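Local coordinates for protein nitrilotriacetate monooxygenase (Burkholderia pseudomallei, PDB 3SDO) that probably acts as an FMN-dependent monooxygenase of the NtaA/SnaA/DszA family, incorporating oxygen into an organic substrate such as nitrilotriacetate, at residues Arg7-Phe12 with Pro424-Ala429; Ile54-Ile59 with Val215-Gly220; Thr90-Leu95 with Arg432-Leu437; Ser380-Trp385 with Asp392-Gly397. All blocks are in the same frame, centred on the assembly; numbering follows the deposited sequence.

Contact 1: residues Arg7-Phe12 with Pro424-Ala429; sequences RKHIHF and PVRRGA
R426 lays its CD methylene over the imidazole of H9, and two kinds of interaction follow. The first is CH-pi. R426 CD sits 3.2 Å from the centroid of the H9 ring and only 16° off the ring normal, which puts the methylene over the middle of one face. The second is a stack: beyond CD the guanidinium of R426 runs on nearly flat against the same imidazole, its plane 19° from that of the ring and the two centres 4.6 Å apart. A bend at chi3 in the arginine lets both happen. H11 meets the guanidinium differently, for H11 CE1 lies over one of its faces, 3.8 Å from R426 NH2, with the planes almost perpendicular at 88°.

H9 ND1 and R426 NH2 find their partners outside the two segments. H9 ND1 is hydrogen-bonded to the backbone N of D423, which fixes the turn of the ring, and R426 NH2 donates to the carbonyl of H434. The contact covers the start of strand 11-15, which pairs with strand 393-396 through H11 and F394, while 424-429 belongs to the loop leading from helix 401-418 to helix 431-435.

Contact 2: residues Ile54-Ile59 with Val215-Gly220; sequences IAFAFI and VIFQAG
F56 and F217 reach toward each other from opposite directions, and their rings account for the direct contact between the two strands. The closest atoms are F56 CZ and F217 CE2, 3.6 Å apart. The centroids stand 5.0 Å from each other with the planes at 58°, an oblique pair that is neither a parallel stack nor a T. The two rings are not equivalent in the pair: F217 CZ lies over the centre of one face of F56, 3.9 Å above its plane, whereas F56 CZ comes to the F217 ring at a slant.

F56 holds CG between its backbone N and carbonyl carbon (chi1 61°), the more hindered choice, and its ring projects from strand 56-59 with CE2 and CZ leading. In F217 the CG is opposite the carbonyl carbon (chi1 -76°), and the ring advances with CE2 and CZ in front.

Probably near the FMN site, with the F217 side chain about 8 Å from that of T98, a predicted FMN-binding residue, the rings meet across the inside of the curled parallel sheet of this TIM-barrel-type luciferase fold. Strands 94-100 and 124-129 lie between, V96 touching both phenylalanines and N127 touching F217.

Contact 3: residues Thr90-Leu95 with Arg432-Leu437; sequences TSKIGL and RDHLGL
H434 binds the backbone carbonyl of K92 through a single polar bond that carries most of the contact. The donor is H434 NE2, 2.5 Å from K92 O, an unusually short distance whose exact value is doubtful, and the N-H points almost straight at the oxygen (163°). The oxygen lies in the plane of the imidazole, at its edge, but the approach to the carbonyl is less regular: the donor stands 41° out of the carbonyl plane.

Apolar contact is slight by comparison, K92 CE approaching H434 CE1 at 4.0 Å. The lysine bends at chi3 (76°), which brings CE alongside the imidazole, while its NZ goes on to the carbonyl of R426.

Backbone bonds shape the segment 432-437. L437 N reaches R432 O at 2.8 Å, and a weaker bond joins G436 N to D433 O. With the positive phi of G436, these form a Schellman motif closing the short helix 431-435. The whole is the last helix of the chain, 431-435, fastened to the turn that leads into strand 94-100, at the N-terminal end of a strand of the TIM-barrel-type luciferase fold.

Contact 4: residues Ser380-Trp385 with Asp392-Gly397; sequences SEMIRW and DGFMLG
The ring of F394 points its edge at helix 375-387, where M382 O and W385 CB both lie near the ring plane. F394 CZ is 3.5 Å from M382 O and 3.7 Å from W385 CB, so the far end of the phenyl meets two residues one turn apart on the same side of the helix. M382 CB adds a second apolar touch, on F394 CE2 at 3.7 Å. Farther out, the thioether stands obliquely to the phenyl: M382 SD is 5.2 Å from the F394 centroid and 30° off the ring normal, a Met-aromatic contact. F394 CE1 meets the indole of W385 at a slant, near CE3.

F394 has CG opposite its carbonyl carbon (chi1 -61°), and its CB is directed at the helix. This is the alpha-beta layering of a TIM-barrel-like domain: strand 393-396 follows helix 375-387 in the chain and receives its cover from that helix, while on the same strand M395 touches F56 and F58.

On the helix, R384 and W385 offer their edges to E381, whose carboxylate is met from above or tilted from its plane. The arginine grips it side-on, R384 NE to E381 OE1 and R384 NH2 to E381 OE2; the two bonds together make a salt bridge, its R384 NH2 to E381 OE2 arm 2.9 Å long. E381 OE2 also accepts from W385 NE1 at 3.0 Å, from the same face as R384 NH2, and this bond, nearly in the indole plane, helps to set the indole's rotation. F243 meets R384 in a cation-pi contact and W385 edge-to-face.

Overall arrangement
All four contacts reach one curled parallel sheet. Contacts 1 and 3 lie closest, with centres 10 Å apart, and share hydrogen-bonding residues; their segments alternate along the chain. Contact 2 lies 11 Å from contact 3, linked through backbone pairing of strands 56-59 and 94-100; it falls within the loop closed by contact 1, crosses contact 3 in chain order and closes before contact 4 opens. Contact 4, nested inside the loops closed by contacts 1 and 3, adjoins contact 1 where strands 11-15 and 393-396 pair, and meets contact 2 inside the barrel. Contacts 1 and 3 thus tie the C-terminal part of the chain to the strand beginnings, while contact 2 lies in the interior.

Contact 1: residues Arg7-Phe12 with Pro424-Ala429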
loop_
_atom_site.group_PDB
_atom_site.type_symbol
_atom_site.label_atom_id
_atom_site.label_comp_id
_atom_site.label_asym_id
_atom_site.label_seq_id
_atom_site.Cartn_x
_atom_site.Cartn_y
_atom_site.Cartn_z
ATOM N N ARG A 7 2.754 24.854 -30.239
ATOM C CA ARG A 7 2.953 23.417 -30.050
ATOM C C ARG A 7 3.760 23.148 -28.794
ATOM O O ARG A 7 4.796 23.774 -28.576
ATOM C CB ARG A 7 3.744 22.805 -31.205
ATOM C CG ARG A 7 2.978 22.548 -32.457
ATOM C CD ARG A 7 3.927 22.093 -33.575
ATOM N NE ARG A 7 4.840 23.164 -33.971
ATOM C CZ ARG A 7 5.952 23.007 -34.700
ATOM N NH1 ARG A 7 6.339 21.810 -35.137
ATOM N NH2 ARG A 7 6.697 24.065 -34.985
ATOM N N LYS A 8 3.285 22.209 -27.982
ATOM C CA LYS A 8 4.075 21.683 -26.901
ATOM C C LYS A 8 3.565 20.327 -26.425
ATOM O O LYS A 8 2.381 20.012 -26.557
ATOM C CB LYS A 8 4.120 22.649 -25.726
ATOM C CG LYS A 8 2.821 22.843 -25.004
ATOM C CD LYS A 8 3.016 23.907 -23.924
ATOM C CE LYS A 8 1.794 24.083 -23.046
ATOM N NZ LYS A 8 1.891 25.374 -22.283
ATOM N N HIS A 9 4.469 19.558 -25.834
ATOM C CA HIS A 9 4.116 18.300 -25.205
ATOM C C HIS A 9 2.975 18.435 -24.172
ATOM O O HIS A 9 3.038 19.247 -23.239
ATOM C CB HIS A 9 5.351 17.674 -24.560
ATOM C CG HIS A 9 5.060 16.426 -23.801
ATOM N ND1 HIS A 9 4.908 15.195 -24.406
ATOM C CD2 HIS A 9 4.884 16.219 -22.474
ATOM C CE1 HIS A 9 4.653 14.286 -23.483
ATOM N NE2 HIS A 9 4.632 14.882 -22.301
ATOM N N ILE A 10 1.944 17.625 -24.359
ATOM C CA ILE A 10 0.837 17.530 -23.420
ATOM C C ILE A 10 1.086 16.343 -22.498
ATOM O O ILE A 10 1.238 15.209 -22.965
ATOM C CB ILE A 10 -0.499 17.386 -24.166
ATOM C CG1 ILE A 10 -0.722 18.627 -25.043
ATOM C CG2 ILE A 10 -1.666 17.137 -23.165
ATOM C CD1 ILE A 10 -1.943 18.537 -25.956
ATOM N N HIS A 11 1.199 16.604 -21.189
ATOM C CA HIS A 11 1.401 15.523 -20.221
ATOM C C HIS A 11 0.103 14.726 -20.033
ATOM O O HIS A 11 -0.984 15.296 -20.038
ATOM C CB HIS A 11 1.834 16.082 -18.849
ATOM C CG HIS A 11 3.073 16.928 -18.882
ATOM N ND1 HIS A 11 4.345 16.387 -18.861
ATOM C CD2 HIS A 11 3.236 18.276 -18.906
ATOM C CE1 HIS A 11 5.234 17.370 -18.899
ATOM N NE2 HIS A 11 4.589 18.525 -18.916
ATOM N N PHE A 12 0.218 13.421 -19.811
ATOM C CA PHE A 12 -0.940 12.593 -19.467
ATOM C C PHE A 12 -0.690 11.731 -18.266
ATOM O O PHE A 12 0.406 11.178 -18.079
ATOM C CB PHE A 12 -1.307 11.678 -20.623
ATOM C CG PHE A 12 -1.890 12.413 -21.795
ATOM C CD1 PHE A 12 -3.235 12.645 -21.867
ATOM C CD2 PHE A 12 -1.073 12.889 -22.798
ATOM C CE1 PHE A 12 -3.783 13.345 -22.944
ATOM C CE2 PHE A 12 -1.591 13.558 -23.868
ATOM C CZ PHE A 12 -2.966 13.801 -23.938
ATOM N N PRO A 424 6.254 10.841 -27.099
ATOM C CA PRO A 424 6.071 9.567 -26.395
ATOM C C PRO A 424 7.341 8.970 -25.756
ATOM O O PRO A 424 7.246 8.011 -24.957
ATOM C CB PRO A 424 5.549 8.637 -27.504
ATOM C CG PRO A 424 6.115 9.185 -28.752
ATOM C CD PRO A 424 6.244 10.667 -28.567
ATOM N N VAL A 425 8.503 9.530 -26.098
ATOM C CA VAL A 425 9.788 9.052 -25.599
ATOM C C VAL A 425 10.531 10.139 -24.844
ATOM O O VAL A 425 11.719 10.318 -25.027
ATOM C CB VAL A 425 10.685 8.524 -26.751
ATOM C CG1 VAL A 425 10.121 7.203 -27.289
ATOM C CG2 VAL A 425 10.846 9.566 -27.858
ATOM N N ARG A 426 9.827 10.879 -24.000
ATOM C CA ARG A 426 10.475 11.799 -23.084
ATOM C C ARG A 426 11.375 11.019 -22.162
ATOM O O ARG A 426 10.970 10.021 -21.564
ATOM C CB ARG A 426 9.459 12.579 -22.251
ATOM C CG ARG A 426 8.932 13.795 -22.958
ATOM C CD ARG A 426 7.729 14.408 -22.221
ATOM N NE ARG A 426 8.056 15.089 -20.967
ATOM C CZ ARG A 426 8.682 16.265 -20.891
ATOM N NH1 ARG A 426 9.086 16.873 -21.996
ATOM N NH2 ARG A 426 8.930 16.831 -19.705
ATOM N N ARG A 427 12.608 11.481 -22.064
ATOM C CA ARG A 427 13.592 10.797 -21.279
ATOM C C ARG A 427 13.503 11.363 -19.885
ATOM O O ARG A 427 13.227 12.553 -19.692
ATOM C CB ARG A 427 14.992 10.970 -21.873
ATOM N N GLY A 428 13.681 10.496 -18.906
ATOM C CA GLY A 428 13.636 10.926 -17.519
ATOM C C GLY A 428 13.460 9.726 -16.640
ATOM O O GLY A 428 12.596 8.897 -16.893
ATOM N N ALA A 429 14.300 9.625 -15.622
ATOM C CA ALA A 429 14.247 8.511 -14.708
ATOM C C ALA A 429 13.044 8.636 -13.785
ATOM O O ALA A 429 12.402 7.627 -13.484
ATOM C CB ALA A 429 15.558 8.432 -13.904
#

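Contact 2: residues Ile54-Ile59 with Val215-Gly220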
loop_
_atom_site.group_PDB
_atom_site.type_symbol
_atom_site.label_atom_id
_atom_site.label_comp_id
_atom_site.label_asym_id
_atom_site.label_seq_id
_atom_site.Cartn_x
_atom_site.Cartn_y
_atom_site.Cartn_z
ATOM N N ILE A 54 2.633 7.579 -21.472
ATOM C CA ILE A 54 1.835 8.217 -20.434
ATOM C C ILE A 54 2.700 8.359 -19.169
ATOM O O ILE A 54 3.407 7.451 -18.772
ATOM C CB ILE A 54 0.495 7.453 -20.205
ATOM C CG1 ILE A 54 -0.390 7.624 -21.430
ATOM C CG2 ILE A 54 -0.252 7.965 -18.976
ATOM C CD1 ILE A 54 -1.718 6.846 -21.399
ATOM N N ALA A 55 2.661 9.532 -18.564
ATOM C CA ALA A 55 3.637 9.896 -17.503
ATOM C C ALA A 55 3.398 9.194 -16.162
ATOM O O ALA A 55 4.348 8.915 -15.427
ATOM C CB ALA A 55 3.602 11.392 -17.272
ATOM N N PHE A 56 2.138 8.983 -15.792
ATOM C CA PHE A 56 1.853 8.354 -14.488
ATOM C C PHE A 56 0.544 7.569 -14.510
ATOM O O PHE A 56 -0.347 7.862 -15.307
ATOM C CB PHE A 56 1.878 9.383 -13.324
ATOM C CG PHE A 56 0.874 10.461 -13.438
ATOM C CD1 PHE A 56 1.128 11.567 -14.217
ATOM C CD2 PHE A 56 -0.366 10.372 -12.789
ATOM C CE1 PHE A 56 0.177 12.580 -14.341
ATOM C CE2 PHE A 56 -1.303 11.365 -12.919
ATOM C CZ PHE A 56 -1.045 12.467 -13.702
ATOM N N ALA A 57 0.488 6.537 -13.671
ATOM C CA ALA A 57 -0.743 5.837 -13.324
ATOM C C ALA A 57 -1.208 6.395 -11.980
ATOM O O ALA A 57 -0.382 6.594 -11.080
ATOM C CB ALA A 57 -0.496 4.299 -13.231
ATOM N N PHE A 58 -2.513 6.652 -11.865
ATOM C CA PHE A 58 -3.135 7.212 -10.676
ATOM C C PHE A 58 -4.173 6.217 -10.122
ATOM O O PHE A 58 -5.058 5.741 -10.845
ATOM C CB PHE A 58 -3.770 8.577 -10.994
ATOM C CG PHE A 58 -4.637 9.141 -9.882
ATOM C CD1 PHE A 58 -4.202 9.143 -8.570
ATOM C CD2 PHE A 58 -5.885 9.667 -10.161
ATOM C CE1 PHE A 58 -5.006 9.651 -7.539
ATOM C CE2 PHE A 58 -6.701 10.184 -9.145
ATOM C CZ PHE A 58 -6.268 10.172 -7.837
ATOM N N ILE A 59 -3.994 5.875 -8.852
ATOM C CA ILE A 59 -4.864 4.985 -8.100
ATOM C C ILE A 59 -5.591 5.845 -7.088
ATOM O O ILE A 59 -4.997 6.291 -6.097
ATOM C CB ILE A 59 -4.070 3.873 -7.394
ATOM C CG1 ILE A 59 -3.279 3.055 -8.420
ATOM C CG2 ILE A 59 -5.007 2.919 -6.616
ATOM C CD1 ILE A 59 -4.163 2.401 -9.513
ATOM N N VAL A 215 5.952 13.364 -5.488
ATOM C CA VAL A 215 5.193 14.485 -6.055
ATOM C C VAL A 215 3.803 14.615 -5.377
ATOM O O VAL A 215 3.091 13.600 -5.140
ATOM C CB VAL A 215 5.045 14.313 -7.571
ATOM C CG1 VAL A 215 4.315 15.509 -8.210
ATOM C CG2 VAL A 215 6.439 14.133 -8.211
ATOM N N ILE A 216 3.430 15.845 -5.033
ATOM C CA ILE A 216 2.148 16.077 -4.377
ATOM C C ILE A 216 1.086 16.449 -5.406
ATOM O O ILE A 216 1.227 17.444 -6.147
ATOM C CB ILE A 216 2.231 17.194 -3.309
ATOM C CG1 ILE A 216 3.303 16.881 -2.273
ATOM C CG2 ILE A 216 0.864 17.411 -2.612
ATOM C CD1 ILE A 216 3.220 15.501 -1.631
ATOM N N PHE A 217 0.033 15.632 -5.432
ATOM C CA PHE A 217 -1.170 15.861 -6.210
ATOM C C PHE A 217 -2.279 16.298 -5.263
ATOM O O PHE A 217 -2.347 15.848 -4.109
ATOM C CB PHE A 217 -1.594 14.571 -6.924
ATOM C CG PHE A 217 -0.755 14.239 -8.123
ATOM C CD1 PHE A 217 0.540 13.820 -7.980
ATOM C CD2 PHE A 217 -1.288 14.328 -9.392
ATOM C CE1 PHE A 217 1.297 13.515 -9.074
ATOM C CE2 PHE A 217 -0.531 14.060 -10.506
ATOM C CZ PHE A 217 0.760 13.665 -10.349
ATOM N N GLN A 218 -3.141 17.186 -5.740
ATOM C CA GLN A 218 -4.330 17.565 -4.976
ATOM C C GLN A 218 -5.483 17.853 -5.919
ATOM O O GLN A 218 -5.272 18.088 -7.091
ATOM C CB GLN A 218 -4.051 18.789 -4.108
ATOM C CG GLN A 218 -3.053 18.567 -3.007
ATOM C CD GLN A 218 -2.766 19.805 -2.210
ATOM O OE1 GLN A 218 -3.577 20.743 -2.174
ATOM N NE2 GLN A 218 -1.570 19.843 -1.596
ATOM N N ALA A 219 -6.703 17.815 -5.414
ATOM C CA ALA A 219 -7.877 18.126 -6.248
ATOM C C ALA A 219 -8.877 19.053 -5.582
ATOM O O ALA A 219 -10.061 19.003 -5.884
ATOM C CB ALA A 219 -8.559 16.847 -6.681
ATOM N N GLY A 220 -8.411 19.945 -4.716
ATOM C CA GLY A 220 -9.321 20.893 -4.069
ATOM C C GLY A 220 -10.040 21.755 -5.110
ATOM O O GLY A 220 -9.448 22.161 -6.104
#

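Contact 3: residues Thr90-Leu95 with Arg432-Leu437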
loop_
_atom_site.group_PDB
_atom_site.type_symbol
_atom_site.label_atom_id
_atom_site.label_comp_id
_atom_site.label_asym_id
_atom_site.label_seq_id
_atom_site.Cartn_x
_atom_site.Cartn_y
_atom_site.Cartn_z
ATOM N N THR A 90 7.103 -2.510 -13.792
ATOM C CA THR A 90 7.189 -1.419 -14.735
ATOM C C THR A 90 8.579 -0.821 -14.562
ATOM O O THR A 90 9.376 -1.321 -13.775
ATOM C CB THR A 90 6.081 -0.355 -14.492
ATOM O OG1 THR A 90 6.133 0.143 -13.136
ATOM C CG2 THR A 90 4.682 -0.924 -14.785
ATOM N N SER A 91 8.877 0.250 -15.280
ATOM C CA SER A 91 10.185 0.890 -15.149
ATOM C C SER A 91 10.184 2.430 -15.169
ATOM O O SER A 91 11.058 3.040 -14.550
ATOM C CB SER A 91 11.130 0.340 -16.222
ATOM O OG SER A 91 10.584 0.535 -17.501
ATOM N N LYS A 92 9.244 3.061 -15.869
ATOM C CA LYS A 92 9.278 4.527 -16.056
ATOM C C LYS A 92 8.048 5.216 -15.517
ATOM O O LYS A 92 8.126 6.361 -15.054
ATOM C CB LYS A 92 9.305 4.915 -17.543
ATOM C CG LYS A 92 10.470 4.524 -18.348
ATOM C CD LYS A 92 10.388 5.197 -19.765
ATOM C CE LYS A 92 10.761 6.712 -19.710
ATOM N NZ LYS A 92 11.260 7.311 -21.015
ATOM N N ILE A 93 6.892 4.572 -15.658
ATOM C CA ILE A 93 5.633 5.239 -15.374
ATOM C C ILE A 93 5.529 5.650 -13.894
ATOM O O ILE A 93 5.914 4.905 -12.986
ATOM C CB ILE A 93 4.437 4.412 -15.835
ATOM C CG1 ILE A 93 3.155 5.259 -15.873
ATOM C CG2 ILE A 93 4.231 3.188 -14.926
ATOM C CD1 ILE A 93 2.027 4.623 -16.723
ATOM N N GLY A 94 5.027 6.849 -13.653
ATOM C CA GLY A 94 4.807 7.313 -12.285
ATOM C C GLY A 94 3.711 6.537 -11.580
ATOM O O GLY A 94 2.869 5.891 -12.206
ATOM N N LEU A 95 3.745 6.583 -10.257
ATOM C CA LEU A 95 2.903 5.729 -9.415
ATOM C C LEU A 95 2.284 6.607 -8.357
ATOM O O LEU A 95 2.905 6.859 -7.315
ATOM C CB LEU A 95 3.769 4.648 -8.771
ATOM C CG LEU A 95 4.554 3.808 -9.772
ATOM C CD1 LEU A 95 5.713 3.055 -9.055
ATOM C CD2 LEU A 95 3.604 2.838 -10.487
ATOM N N ARG A 432 9.118 13.460 -11.386
ATOM C CA ARG A 432 9.496 14.876 -11.607
ATOM C C ARG A 432 10.068 15.105 -13.029
ATOM O O ARG A 432 9.620 16.006 -13.746
ATOM C CB ARG A 432 10.451 15.370 -10.520
ATOM C CG ARG A 432 9.747 15.507 -9.156
ATOM C CD ARG A 432 10.634 16.128 -8.065
ATOM N NE ARG A 432 9.950 15.960 -6.797
ATOM C CZ ARG A 432 9.008 16.770 -6.336
ATOM N NH1 ARG A 432 8.688 17.868 -6.989
ATOM N NH2 ARG A 432 8.382 16.475 -5.207
ATOM N N ASP A 433 11.026 14.278 -13.440
ATOM C CA ASP A 433 11.595 14.367 -14.796
ATOM C C ASP A 433 10.530 14.328 -15.903
ATOM O O ASP A 433 10.572 15.133 -16.859
ATOM C CB ASP A 433 12.543 13.206 -15.081
ATOM C CG ASP A 433 13.840 13.256 -14.301
ATOM O OD1 ASP A 433 14.264 14.336 -13.800
ATOM O OD2 ASP A 433 14.462 12.163 -14.221
ATOM N N HIS A 434 9.598 13.382 -15.801
ATOM C CA HIS A 434 8.535 13.242 -16.801
ATOM C C HIS A 434 7.705 14.510 -16.875
ATOM O O HIS A 434 7.306 14.934 -17.960
ATOM C CB HIS A 434 7.545 12.112 -16.471
ATOM C CG HIS A 434 8.154 10.756 -16.401
ATOM N ND1 HIS A 434 9.352 10.437 -17.014
ATOM C CD2 HIS A 434 7.723 9.621 -15.790
ATOM C CE1 HIS A 434 9.645 9.173 -16.752
ATOM N NE2 HIS A 434 8.663 8.653 -16.031
ATOM N N LEU A 435 7.384 15.065 -15.707
ATOM C CA LEU A 435 6.495 16.219 -15.621
ATOM C C LEU A 435 7.232 17.539 -15.812
ATOM O O LEU A 435 6.598 18.587 -15.828
ATOM C CB LEU A 435 5.725 16.232 -14.284
ATOM C CG LEU A 435 4.835 15.009 -13.992
ATOM C CD1 LEU A 435 4.119 15.146 -12.639
ATOM C CD2 LEU A 435 3.832 14.753 -15.151
ATOM N N GLY A 436 8.550 17.489 -15.950
ATOM C CA GLY A 436 9.347 18.676 -16.147
ATOM C C GLY A 436 9.467 19.479 -14.870
ATOM O O GLY A 436 9.670 20.695 -14.919
ATOM N N LEU A 437 9.305 18.808 -13.725
ATOM C CA LEU A 437 9.504 19.452 -12.425
ATOM C C LEU A 437 10.972 19.309 -11.992
ATOM O O LEU A 437 11.597 18.287 -12.255
ATOM C CB LEU A 437 8.602 18.823 -11.368
ATOM C CG LEU A 437 7.097 18.962 -11.579
ATOM C CD1 LEU A 437 6.349 18.027 -10.638
ATOM C CD2 LEU A 437 6.633 20.407 -11.389
#

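Contact 4: residues Ser380-Trp385 with Asp392-Gly397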
loop_
_atom_site.group_PDB
_atom_site.type_symbol
_atom_site.label_atom_id
_atom_site.label_comp_id
_atom_site.label_asym_id
_atom_site.label_seq_id
_atom_site.Cartn_x
_atom_site.Cartn_y
_atom_site.Cartn_z
ATOM N N SER A 380 -7.821 17.779 -31.528
ATOM C CA SER A 380 -8.016 19.205 -31.705
ATOM C C SER A 380 -8.605 19.864 -30.440
ATOM O O SER A 380 -8.204 20.962 -30.086
ATOM C CB SER A 380 -8.893 19.511 -32.925
ATOM O OG SER A 380 -8.180 19.296 -34.142
ATOM N N GLU A 381 -9.538 19.184 -29.776
ATOM C CA GLU A 381 -10.164 19.718 -28.556
ATOM C C GLU A 381 -9.167 19.720 -27.391
ATOM O O GLU A 381 -9.098 20.686 -26.632
ATOM C CB GLU A 381 -11.411 18.899 -28.209
ATOM C CG GLU A 381 -12.161 19.362 -26.978
ATOM C CD GLU A 381 -12.854 20.714 -27.134
ATOM O OE1 GLU A 381 -12.817 21.319 -28.228
ATOM O OE2 GLU A 381 -13.453 21.168 -26.133
ATOM N N MET A 382 -8.383 18.661 -27.260
ATOM C CA MET A 382 -7.309 18.635 -26.253
ATOM C C MET A 382 -6.322 19.759 -26.489
ATOM O O MET A 382 -5.896 20.425 -25.536
ATOM C CB MET A 382 -6.561 17.292 -26.233
ATOM C CG MET A 382 -7.449 16.122 -25.788
ATOM S SD MET A 382 -6.637 14.502 -25.906
ATOM C CE MET A 382 -8.095 13.491 -25.622
ATOM N N ILE A 383 -5.940 19.952 -27.752
ATOM C CA ILE A 383 -5.028 21.035 -28.124
ATOM C C ILE A 383 -5.647 22.372 -27.769
ATOM O O ILE A 383 -4.978 23.250 -27.244
ATOM C CB ILE A 383 -4.660 20.983 -29.610
ATOM C CG1 ILE A 383 -3.661 19.836 -29.853
ATOM C CG2 ILE A 383 -4.142 22.381 -30.107
ATOM C CD1 ILE A 383 -3.524 19.361 -31.331
ATOM N N ARG A 384 -6.941 22.515 -28.023
ATOM C CA ARG A 384 -7.643 23.747 -27.683
ATOM C C ARG A 384 -7.560 24.044 -26.180
ATOM O O ARG A 384 -7.253 25.184 -25.782
ATOM C CB ARG A 384 -9.109 23.678 -28.122
ATOM C CG ARG A 384 -9.912 24.916 -27.752
ATOM C CD ARG A 384 -11.294 24.916 -28.364
ATOM N NE ARG A 384 -12.238 24.219 -27.510
ATOM C CZ ARG A 384 -13.014 24.782 -26.587
ATOM N NH1 ARG A 384 -12.962 26.088 -26.358
ATOM N NH2 ARG A 384 -13.852 24.018 -25.874
ATOM N N TRP A 385 -7.823 23.029 -25.350
ATOM C CA TRP A 385 -7.772 23.215 -23.888
ATOM C C TRP A 385 -6.385 23.670 -23.430
ATOM O O TRP A 385 -6.263 24.521 -22.555
ATOM C CB TRP A 385 -8.153 21.923 -23.142
ATOM C CG TRP A 385 -9.637 21.677 -23.081
ATOM C CD1 TRP A 385 -10.512 21.727 -24.121
ATOM C CD2 TRP A 385 -10.410 21.349 -21.924
ATOM N NE1 TRP A 385 -11.781 21.459 -23.695
ATOM C CE2 TRP A 385 -11.755 21.228 -22.343
ATOM C CE3 TRP A 385 -10.101 21.131 -20.574
ATOM C CZ2 TRP A 385 -12.787 20.895 -21.466
ATOM C CZ3 TRP A 385 -11.138 20.811 -19.696
ATOM C CH2 TRP A 385 -12.465 20.688 -20.153
ATOM N N ASP A 392 -2.473 21.893 -18.581
ATOM C CA ASP A 392 -1.062 21.628 -18.895
ATOM C C ASP A 392 -0.892 20.173 -19.342
ATOM O O ASP A 392 0.186 19.740 -19.766
ATOM C CB ASP A 392 -0.180 21.841 -17.661
ATOM C CG ASP A 392 -0.185 23.281 -17.177
ATOM O OD1 ASP A 392 -0.152 24.167 -18.033
ATOM O OD2 ASP A 392 -0.234 23.516 -15.937
ATOM N N GLY A 393 -1.961 19.414 -19.173
ATOM C CA GLY A 393 -1.989 17.985 -19.401
ATOM C C GLY A 393 -3.357 17.496 -18.995
ATOM O O GLY A 393 -4.208 18.312 -18.616
ATOM N N PHE A 394 -3.589 16.186 -19.093
ATOM C CA PHE A 394 -4.887 15.625 -18.761
ATOM C C PHE A 394 -4.793 14.372 -17.903
ATOM O O PHE A 394 -3.887 13.570 -18.066
ATOM C CB PHE A 394 -5.658 15.277 -20.025
ATOM C CG PHE A 394 -5.928 16.450 -20.897
ATOM C CD1 PHE A 394 -7.010 17.263 -20.652
ATOM C CD2 PHE A 394 -5.088 16.749 -21.964
ATOM C CE1 PHE A 394 -7.259 18.389 -21.461
ATOM C CE2 PHE A 394 -5.323 17.859 -22.757
ATOM C CZ PHE A 394 -6.432 18.669 -22.505
ATOM N N MET A 395 -5.751 14.218 -17.006
ATOM C CA MET A 395 -5.961 12.968 -16.277
ATOM C C MET A 395 -7.004 12.147 -17.034
ATOM O O MET A 395 -8.179 12.518 -17.063
ATOM C CB MET A 395 -6.449 13.284 -14.862
ATOM C CG MET A 395 -6.547 12.096 -13.923
ATOM S SD MET A 395 -4.956 11.602 -13.205
ATOM C CE MET A 395 -4.574 12.983 -12.075
ATOM N N LEU A 396 -6.590 11.034 -17.625
ATOM C CA LEU A 396 -7.498 10.190 -18.400
ATOM C C LEU A 396 -8.307 9.321 -17.460
ATOM O O LEU A 396 -7.744 8.512 -16.725
ATOM C CB LEU A 396 -6.721 9.326 -19.382
ATOM C CG LEU A 396 -5.867 10.122 -20.357
ATOM C CD1 LEU A 396 -4.748 9.239 -20.912
ATOM C CD2 LEU A 396 -6.752 10.694 -21.479
ATOM N N GLY A 397 -9.624 9.527 -17.478
ATOM C CA GLY A 397 -10.572 8.731 -16.709
ATOM C C GLY A 397 -11.499 8.053 -17.685
ATOM O O GLY A 397 -12.606 8.533 -17.921
#